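Local coordinates for Lin1840 protein (Listeria innocua serovar 6a, PDB 4ZOC) that probably hydrolyses terminal, non-reducing beta-D-glucosyl residues, releasing beta-D-glucose, and takes part in beta-1,2-glucan metabolism, at residues 15-29 against 299-312. The protein carries 2 engineered substitutions. Sequence-based numbering, arbitrary orientation.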
ATOM      1  N   LEU A  15     -17.706 -12.057 -42.084  1.00 17.55           N
ATOM      2  CA  LEU A  15     -17.429 -12.254 -40.646  1.00 19.75           C
ATOM      3  C   LEU A  15     -15.909 -12.286 -40.462  1.00 17.67           C
ATOM      4  O   LEU A  15     -15.406 -11.629 -39.564  1.00 16.83           O
ATOM      5  CB  LEU A  15     -18.058 -13.543 -40.085  1.00 20.48           C
ATOM      6  CG  LEU A  15     -17.898 -13.840 -38.566  1.00 21.22           C
ATOM      7  CD1 LEU A  15     -18.497 -12.704 -37.776  1.00 19.76           C
ATOM      8  CD2 LEU A  15     -18.522 -15.167 -38.195  1.00 23.91           C
ATOM      9  N   ASP A  16     -15.185 -13.041 -41.284  1.00 15.68           N
ATOM     10  CA  ASP A  16     -13.760 -13.185 -41.064  1.00 17.26           C
ATOM     11  C   ASP A  16     -13.039 -11.850 -41.266  1.00 15.89           C
ATOM     12  O   ASP A  16     -12.042 -11.549 -40.551  1.00 16.40           O
ATOM     13  CB  ASP A  16     -13.154 -14.253 -41.964  1.00 19.13           C
ATOM     14  CG  ASP A  16     -13.300 -15.657 -41.430  1.00 23.68           C
ATOM     15  OD1 ASP A  16     -13.827 -15.890 -40.321  1.00 20.95           O
ATOM     16  OD2 ASP A  16     -12.845 -16.579 -42.162  1.00 27.90           O
ATOM     17  N   GLU A  17     -13.537 -11.034 -42.205  1.00 13.76           N
ATOM     18  CA  GLU A  17     -12.924  -9.698 -42.410  1.00 13.39           C
ATOM     19  C   GLU A  17     -13.155  -8.812 -41.162  1.00 13.54           C
ATOM     20  O   GLU A  17     -12.279  -8.063 -40.716  1.00 13.87           O
ATOM     21  CB  GLU A  17     -13.525  -8.979 -43.623  1.00 13.67           C
ATOM     22  CG  GLU A  17     -12.912  -9.439 -44.937  1.00 13.79           C
ATOM     23  CD  GLU A  17     -13.673  -9.034 -46.157  1.00 17.54           C
ATOM     24  OE1 GLU A  17     -14.879  -8.675 -46.062  1.00 18.46           O
ATOM     25  OE2 GLU A  17     -13.028  -9.132 -47.230  1.00 21.70           O
ATOM     26  N   LYS A  18     -14.368  -8.859 -40.640  1.00 14.01           N
ATOM     27  CA  LYS A  18     -14.710  -8.060 -39.445  1.00 13.45           C
ATOM     28  C   LYS A  18     -13.866  -8.497 -38.266  1.00 12.56           C
ATOM     29  O   LYS A  18     -13.324  -7.625 -37.556  1.00 14.21           O
ATOM     30  CB  LYS A  18     -16.191  -8.145 -39.093  1.00 13.46           C
ATOM     31  CG  LYS A  18     -17.027  -7.497 -40.139  1.00 12.68           C
ATOM     32  CD  LYS A  18     -18.490  -7.352 -39.788  1.00 10.82           C
ATOM     33  CE  LYS A  18     -19.209  -8.678 -39.787  1.00 15.34           C
ATOM     34  NZ  LYS A  18     -20.649  -8.397 -39.615  1.00 13.32           N
ATOM     35  N   ILE A  19     -13.695  -9.794 -38.077  1.00 12.79           N
ATOM     36  CA  ILE A  19     -12.888 -10.315 -36.971  1.00 14.20           C
ATOM     37  C   ILE A  19     -11.422  -9.795 -37.069  1.00 15.17           C
ATOM     38  O   ILE A  19     -10.876  -9.262 -36.087  1.00 12.94           O
ATOM     39  CB  ILE A  19     -12.928 -11.874 -36.930  1.00 15.62           C
ATOM     40  CG1 ILE A  19     -14.353 -12.449 -36.573  1.00 12.72           C
ATOM     41  CG2 ILE A  19     -11.802 -12.436 -36.022  1.00 18.74           C
ATOM     42  CD1 ILE A  19     -14.444 -13.966 -36.727  1.00 14.40           C
ATOM     43  N   ALA A  20     -10.785  -9.904 -38.236  1.00 12.94           N
ATOM     44  CA  ALA A  20      -9.408  -9.473 -38.378  1.00 10.57           C
ATOM     45  C   ALA A  20      -9.214  -7.980 -38.249  1.00 10.95           C
ATOM     46  O   ALA A  20      -8.103  -7.525 -37.862  1.00  9.63           O
ATOM     47  CB  ALA A  20      -8.849  -9.981 -39.718  1.00 12.42           C
ATOM     48  N   GLN A  21     -10.261  -7.200 -38.571  1.00  9.95           N
ATOM     49  CA  GLN A  21     -10.212  -5.754 -38.417  1.00  9.41           C
ATOM     50  C   GLN A  21      -9.870  -5.430 -36.939  1.00  9.92           C
ATOM     51  O   GLN A  21      -9.340  -4.378 -36.678  1.00  8.99           O
ATOM     52  CB  GLN A  21     -11.581  -5.069 -38.823  1.00 10.20           C
ATOM     53  CG  GLN A  21     -11.564  -3.557 -38.876  1.00  9.58           C
ATOM     54  CD  GLN A  21     -10.575  -2.913 -39.803  1.00  9.74           C
ATOM     55  OE1 GLN A  21     -10.206  -1.757 -39.593  1.00 12.73           O
ATOM     56  NE2 GLN A  21     -10.241  -3.582 -40.909  1.00 10.72           N
ATOM     57  N   CYS A  22     -10.194  -6.323 -36.006  1.00  9.93           N
ATOM     58  CA  CYS A  22      -9.966  -6.136 -34.583  1.00 10.07           C
ATOM     59  C   CYS A  22      -8.613  -6.659 -34.070  1.00 12.32           C
ATOM     60  O   CYS A  22      -8.451  -6.813 -32.853  1.00 12.79           O
ATOM     61  CB  CYS A  22     -11.106  -6.786 -33.756  1.00 11.94           C
ATOM     62  SG  CYS A  22     -12.726  -6.082 -34.157  1.00 13.25           S
ATOM     63  N   LEU A  23      -7.662  -6.894 -34.989  1.00  9.18           N
ATOM     64  CA  LEU A  23      -6.325  -7.345 -34.694  1.00  9.47           C
ATOM     65  C   LEU A  23      -5.259  -6.289 -35.080  1.00 11.06           C
ATOM     66  O   LEU A  23      -5.293  -5.701 -36.161  1.00 11.36           O
ATOM     67  CB  LEU A  23      -6.059  -8.608 -35.432  1.00  9.22           C
ATOM     68  CG  LEU A  23      -4.646  -9.164 -35.311  1.00  9.52           C
ATOM     69  CD1 LEU A  23      -4.362  -9.723 -33.948  1.00 11.09           C
ATOM     70  CD2 LEU A  23      -4.475 -10.190 -36.381  1.00 10.90           C
ATOM     71  N   GLN A  24      -4.324  -6.075 -34.173  1.00  9.55           N
ATOM     72  CA  GLN A  24      -3.145  -5.242 -34.411  1.00  8.60           C
ATOM     73  C   GLN A  24      -1.869  -6.066 -34.350  1.00  8.08           C
ATOM     74  O   GLN A  24      -1.666  -6.857 -33.412  1.00  9.36           O
ATOM     75  CB  GLN A  24      -3.077  -4.078 -33.391  1.00  9.15           C
ATOM     76  CG  GLN A  24      -1.993  -3.075 -33.654  1.00  8.21           C
ATOM     77  CD  GLN A  24      -2.005  -2.028 -32.595  1.00  8.98           C
ATOM     78  OE1 GLN A  24      -1.744  -2.323 -31.391  1.00  9.59           O
ATOM     79  NE2 GLN A  24      -2.350  -0.800 -32.983  1.00  8.21           N
ATOM     80  N   LEU A  25      -1.005  -5.843 -35.364  1.00  8.69           N
ATOM     81  CA  LEU A  25       0.251  -6.577 -35.528  1.00  9.14           C
ATOM     82  C   LEU A  25       1.465  -5.695 -35.659  1.00  9.05           C
ATOM     83  O   LEU A  25       1.353  -4.576 -36.128  1.00  9.32           O
ATOM     84  CB  LEU A  25       0.173  -7.520 -36.729  1.00 10.54           C
ATOM     85  CG  LEU A  25      -0.922  -8.513 -36.666  1.00 10.38           C
ATOM     86  CD1 LEU A  25      -0.878  -9.249 -38.015  1.00 14.11           C
ATOM     87  CD2 LEU A  25      -0.797  -9.506 -35.550  1.00 13.31           C
ATOM     88  N   SER A  26       2.634  -6.241 -35.280  1.00 10.27           N
ATOM     89  CA  SER A  26       3.909  -5.579 -35.512  1.00 11.75           C
ATOM     90  C   SER A  26       4.148  -5.494 -37.030  1.00 12.23           C
ATOM     91  O   SER A  26       3.608  -6.342 -37.771  1.00 13.18           O
ATOM     92  CB  SER A  26       5.007  -6.395 -34.889  1.00 13.48           C
ATOM     93  OG  SER A  26       4.947  -6.287 -33.472  1.00 13.05           O
ATOM     94  N   PRO A  27       4.951  -4.526 -37.500  1.00 11.15           N
ATOM     95  CA  PRO A  27       4.989  -4.298 -38.955  1.00 11.27           C
ATOM     96  C   PRO A  27       5.553  -5.468 -39.784  1.00 13.80           C
ATOM     97  O   PRO A  27       5.183  -5.676 -40.981  1.00 14.51           O
ATOM     98  CB  PRO A  27       5.890  -3.091 -39.104  1.00 11.57           C
ATOM     99  CG  PRO A  27       6.718  -3.041 -37.810  1.00 12.10           C
ATOM    100  CD  PRO A  27       5.699  -3.493 -36.777  1.00 13.05           C
ATOM    101  N   PHE A  28       6.483  -6.190 -39.186  1.00 13.28           N
ATOM    102  CA  PHE A  28       7.201  -7.247 -39.946  1.00 15.57           C
ATOM    103  C   PHE A  28       6.376  -8.521 -40.109  1.00 17.58           C
ATOM    104  O   PHE A  28       6.828  -9.488 -40.731  1.00 22.20           O
ATOM    105  CB  PHE A  28       8.570  -7.565 -39.295  1.00 18.69           C
ATOM    106  CG  PHE A  28       8.518  -7.779 -37.835  1.00 17.26           C
ATOM    107  CD1 PHE A  28       8.201  -9.016 -37.347  1.00 18.86           C
ATOM    108  CD2 PHE A  28       8.841  -6.747 -36.942  1.00 20.86           C
ATOM    109  CE1 PHE A  28       8.155  -9.222 -35.970  1.00 23.80           C
ATOM    110  CE2 PHE A  28       8.770  -6.960 -35.560  1.00 22.67           C
ATOM    111  CZ  PHE A  28       8.440  -8.189 -35.104  1.00 20.50           C
ATOM    112  N   LEU A  29       5.159  -8.514 -39.576  1.00 14.97           N
ATOM    113  CA  LEU A  29       4.144  -9.546 -39.885  1.00 17.32           C
ATOM    114  C   LEU A  29       3.360  -9.258 -41.181  1.00 16.33           C
ATOM    115  O   LEU A  29       2.563 -10.060 -41.609  1.00 18.49           O
ATOM    116  CB  LEU A  29       3.189  -9.791 -38.723  1.00 15.64           C
ATOM    117  CG  LEU A  29       3.951 -10.173 -37.463  1.00 15.81           C
ATOM    118  CD1 LEU A  29       3.144 -10.118 -36.200  1.00 19.52           C
ATOM    119  CD2 LEU A  29       4.543 -11.566 -37.624  1.00 16.06           C
ATOM    120  N   ASP A 299     -12.065  -3.116 -28.641  1.00  8.15           N
ATOM    121  CA  ASP A 299     -12.200  -3.141 -30.090  1.00 10.11           C
ATOM    122  C   ASP A 299     -11.048  -3.733 -30.824  1.00 10.58           C
ATOM    123  O   ASP A 299     -11.198  -4.128 -31.981  1.00 12.55           O
ATOM    124  CB  ASP A 299     -12.443  -1.754 -30.604  1.00  9.69           C
ATOM    125  CG  ASP A 299     -13.676  -1.129 -29.971  1.00 10.58           C
ATOM    126  OD1 ASP A 299     -14.699  -1.858 -29.783  1.00 11.94           O
ATOM    127  OD2 ASP A 299     -13.650   0.093 -29.758  1.00 11.05           O
ATOM    128  N   LEU A 300      -9.868  -3.718 -30.200  1.00 10.07           N
ATOM    129  CA  LEU A 300      -8.596  -3.973 -30.941  1.00  8.39           C
ATOM    130  C   LEU A 300      -7.637  -4.682 -30.035  1.00  8.64           C
ATOM    131  O   LEU A 300      -7.270  -4.111 -28.995  1.00  9.08           O
ATOM    132  CB  LEU A 300      -8.047  -2.620 -31.436  1.00  8.66           C
ATOM    133  CG  LEU A 300      -6.806  -2.657 -32.335  1.00 10.04           C
ATOM    134  CD1 LEU A 300      -6.934  -3.624 -33.537  1.00 10.34           C
ATOM    135  CD2 LEU A 300      -6.381  -1.224 -32.715  1.00 10.30           C
ATOM    136  N   GLU A 301      -7.279  -5.905 -30.407  1.00  8.33           N
ATOM    137  CA  GLU A 301      -6.431  -6.795 -29.645  1.00  9.08           C
ATOM    138  C   GLU A 301      -4.992  -6.620 -30.084  1.00  9.35           C
ATOM    139  O   GLU A 301      -4.644  -6.877 -31.239  1.00 10.54           O
ATOM    140  CB  GLU A 301      -6.869  -8.244 -29.815  1.00  9.58           C
ATOM    141  CG  GLU A 301      -5.996  -9.236 -29.038  1.00  9.66           C
ATOM    142  CD  GLU A 301      -6.556 -10.573 -28.928  1.00  8.87           C
ATOM    143  OE1 GLU A 301      -7.565 -10.843 -29.611  1.00  9.81           O
ATOM    144  OE2 GLU A 301      -5.943 -11.399 -28.192  1.00 10.60           O
ATOM    145  N   MET A 302      -4.175  -6.117 -29.148  1.00 10.28           N
ATOM    146  CA  MET A 302      -2.818  -5.792 -29.485  1.00  7.93           C
ATOM    147  C   MET A 302      -1.899  -7.033 -29.395  1.00  8.76           C
ATOM    148  O   MET A 302      -1.508  -7.479 -28.293  1.00  7.41           O
ATOM    149  CB  MET A 302      -2.302  -4.711 -28.519  1.00  8.41           C
ATOM    150  CG  MET A 302      -0.868  -4.308 -28.817  1.00  9.65           C
ATOM    151  SD  MET A 302      -0.141  -3.046 -27.734  1.00  9.51           S
ATOM    152  CE  MET A 302      -1.159  -1.603 -28.073  1.00  8.41           C
ATOM    153  N   MET A 303      -1.577  -7.632 -30.563  1.00  9.31           N
ATOM    154  CA  MET A 303      -0.504  -8.698 -30.657  1.00  9.90           C
ATOM    155  C   MET A 303      -0.729 -10.028 -29.973  1.00  9.29           C
ATOM    156  O   MET A 303       0.162 -10.807 -29.739  1.00 10.89           O
ATOM    157  CB  MET A 303       0.828  -8.096 -30.298  1.00 11.18           C
ATOM    158  CG  MET A 303       1.464  -7.405 -31.506  1.00 11.83           C
ATOM    159  SD  MET A 303       1.840  -8.567 -32.882  1.00 13.61           S
ATOM    160  CE  MET A 303       3.259  -9.434 -32.210  1.00 14.27           C
ATOM    161  N   THR A 304      -1.999 -10.337 -29.763  1.00  9.84           N
ATOM    162  CA  THR A 304      -2.460 -11.693 -29.377  1.00  9.17           C
ATOM    163  C   THR A 304      -3.631 -12.081 -30.284  1.00 10.44           C
ATOM    164  O   THR A 304      -4.151 -11.236 -31.032  1.00 10.73           O
ATOM    165  CB  THR A 304      -2.757 -11.832 -27.837  1.00  9.00           C
ATOM    166  OG1 THR A 304      -3.639 -10.765 -27.394  1.00  9.10           O
ATOM    167  CG2 THR A 304      -1.472 -11.789 -27.101  1.00  9.46           C
ATOM    168  N   THR A 305      -3.994 -13.365 -30.193  1.00 12.09           N
ATOM    169  CA  THR A 305      -4.772 -14.053 -31.152  1.00 13.33           C
ATOM    170  C   THR A 305      -6.086 -14.590 -30.623  1.00 12.46           C
ATOM    171  O   THR A 305      -6.684 -15.378 -31.309  1.00 16.20           O
ATOM    172  CB  THR A 305      -3.981 -15.199 -31.766  1.00 16.12           C
ATOM    173  OG1 THR A 305      -3.638 -16.139 -30.757  1.00 19.25           O
ATOM    174  CG2 THR A 305      -2.678 -14.720 -32.402  1.00 16.47           C
ATOM    175  N   CYS A 306      -6.608 -14.126 -29.471  1.00 13.00           N
ATOM    176  CA  CYS A 306      -7.843 -14.596 -29.008  1.00  9.96           C
ATOM    177  C   CYS A 306      -8.987 -14.256 -29.964  1.00 12.39           C
ATOM    178  O   CYS A 306      -9.763 -15.143 -30.327  1.00 13.58           O
ATOM    179  CB  CYS A 306      -8.199 -14.039 -27.589  1.00 11.03           C
ATOM    180  SG  CYS A 306      -6.911 -14.402 -26.397  1.00 14.17           S
ATOM    181  N   TYR A 307      -9.120 -12.981 -30.344  1.00  9.64           N
ATOM    182  CA  TYR A 307     -10.162 -12.599 -31.283  1.00 11.23           C
ATOM    183  C   TYR A 307     -10.073 -13.355 -32.573  1.00 12.54           C
ATOM    184  O   TYR A 307     -11.068 -14.003 -33.024  1.00 14.33           O
ATOM    185  CB  TYR A 307     -10.194 -11.097 -31.571  1.00 10.88           C
ATOM    186  CG  TYR A 307     -10.790 -10.202 -30.441  1.00 11.09           C
ATOM    187  CD1 TYR A 307     -11.426 -10.738 -29.299  1.00  9.49           C
ATOM    188  CD2 TYR A 307     -10.686  -8.817 -30.527  1.00 10.58           C
ATOM    189  CE1 TYR A 307     -11.979  -9.921 -28.351  1.00 10.98           C
ATOM    190  CE2 TYR A 307     -11.256  -7.994 -29.585  1.00 13.51           C
ATOM    191  CZ  TYR A 307     -11.868  -8.554 -28.453  1.00 10.94           C
ATOM    192  OH  TYR A 307     -12.473  -7.769 -27.536  1.00 12.04           O
ATOM    193  N   ILE A 308      -8.890 -13.277 -33.176  1.00 11.83           N
ATOM    194  CA  ILE A 308      -8.701 -13.852 -34.513  1.00 15.02           C
ATOM    195  C   ILE A 308      -9.073 -15.353 -34.578  1.00 17.21           C
ATOM    196  O   ILE A 308      -9.751 -15.795 -35.509  1.00 17.94           O
ATOM    197  CB  ILE A 308      -7.319 -13.435 -35.045  1.00 19.20           C
ATOM    198  CG1 ILE A 308      -7.299 -13.500 -36.572  1.00 26.37           C
ATOM    199  CG2 ILE A 308      -6.188 -14.245 -34.472  1.00 23.46           C
ATOM    200  CD1 ILE A 308      -7.796 -12.240 -37.236  1.00 30.82           C
ATOM    201  N   HIS A 309      -8.675 -16.120 -33.567  1.00 17.26           N
ATOM    202  CA  HIS A 309      -8.911 -17.561 -33.566  1.00 15.73           C
ATOM    203  C   HIS A 309     -10.262 -17.989 -32.964  1.00 15.36           C
ATOM    204  O   HIS A 309     -10.775 -19.059 -33.332  1.00 20.07           O
ATOM    205  CB  HIS A 309      -7.737 -18.295 -32.911  1.00 16.34           C
ATOM    206  CG  HIS A 309      -6.460 -18.197 -33.684  1.00 17.96           C
ATOM    207  ND1 HIS A 309      -6.417 -18.191 -35.060  1.00 23.80           N
ATOM    208  CD2 HIS A 309      -5.173 -18.071 -33.270  1.00 18.53           C
ATOM    209  CE1 HIS A 309      -5.161 -18.037 -35.463  1.00 23.84           C
ATOM    210  NE2 HIS A 309      -4.387 -17.974 -34.396  1.00 19.89           N
ATOM    211  N   GLU A 310     -10.882 -17.166 -32.134  1.00 13.21           N
ATOM    212  CA  GLU A 310     -12.116 -17.591 -31.385  1.00 15.93           C
ATOM    213  C   GLU A 310     -13.461 -16.886 -31.672  1.00 12.59           C
ATOM    214  O   GLU A 310     -14.561 -17.455 -31.367  1.00 15.69           O
ATOM    215  CB  GLU A 310     -11.902 -17.491 -29.852  1.00 14.23           C
ATOM    216  CG  GLU A 310     -10.654 -18.191 -29.390  1.00 15.03           C
ATOM    217  CD  GLU A 310     -10.751 -19.692 -29.377  1.00 18.72           C
ATOM    218  OE1 GLU A 310     -11.848 -20.276 -29.589  1.00 19.61           O
ATOM    219  OE2 GLU A 310      -9.697 -20.324 -29.104  1.00 24.99           O
ATOM    220  N   LEU A 311     -13.432 -15.673 -32.225  1.00 13.01           N
ATOM    221  CA  LEU A 311     -14.684 -14.890 -32.414  1.00 12.52           C
ATOM    222  C   LEU A 311     -15.614 -15.605 -33.355  1.00 14.14           C
ATOM    223  O   LEU A 311     -16.817 -15.586 -33.136  1.00 15.04           O
ATOM    224  CB  LEU A 311     -14.415 -13.484 -32.920  1.00 13.43           C
ATOM    225  CG  LEU A 311     -13.884 -12.462 -31.898  1.00 11.71           C
ATOM    226  CD1 LEU A 311     -13.845 -11.100 -32.529  1.00 13.71           C
ATOM    227  CD2 LEU A 311     -14.777 -12.372 -30.680  1.00 13.45           C
ATOM    228  N   LYS A 312     -15.073 -16.257 -34.385  1.00 15.46           N
ATOM    229  CA  LYS A 312     -15.994 -16.884 -35.323  1.00 16.57           C
ATOM    230  C   LYS A 312     -16.802 -17.985 -34.628  1.00 13.82           C
ATOM    231  O   LYS A 312     -18.004 -17.946 -34.674  1.00 20.72           O
ATOM    232  CB  LYS A 312     -15.305 -17.348 -36.608  1.00 22.02           C
ATOM    233  CG  LYS A 312     -16.329 -17.857 -37.644  1.00 27.08           C
ATOM    234  CD  LYS A 312     -16.036 -19.296 -37.918  1.00 32.99           C
ATOM    235  CE  LYS A 312     -14.774 -19.409 -38.751  1.00 33.99           C
ATOM    236  NZ  LYS A 312     -14.890 -20.680 -39.491  1.00 41.98           N
TER
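Leu23 and Gln24 pair in parallel with Glu301 and Met302, joining the first and last strands of the TIM barrel and so closing it. Three backbone hydrogen bonds define the register: Glu301 N to Cys22 O, Gln24 N to Glu301 O and Met303 N to Gln24 O. On one face of the sheet, the extended Gln24 chain runs alongside Met302, both pointing the same way; Gln24 OE1 lies 3.4 Å from Met302 CE and is buried without a polar partner, whereas NE2 bonds Ser59 OG on the adjacent strand. On the other face, Glu301 reaches back to its own chain: OE1 accepts Tyr307 N at 2.7 Å through its syn lone pair, and OE2 takes Thr304 OG1 and Cys306 N, three bonds in all, which hold the carboxylate at the start of helix 306-316. Residues 306-312 of that helix run roughly antiparallel (148°) to helix 15-21, where Ile19 CD1 presses on Lys312 CB at 3.5 Å and Ile308 CD1 abuts Ala20. Beyond the strands, Met303 bends at chi2 (-63°) and chi3 (-73°), curling its thioether across Leu25 at about a right angle and bringing SD within 3.4 Å of Ser26 N, a weak N-H...S hydrogen bond.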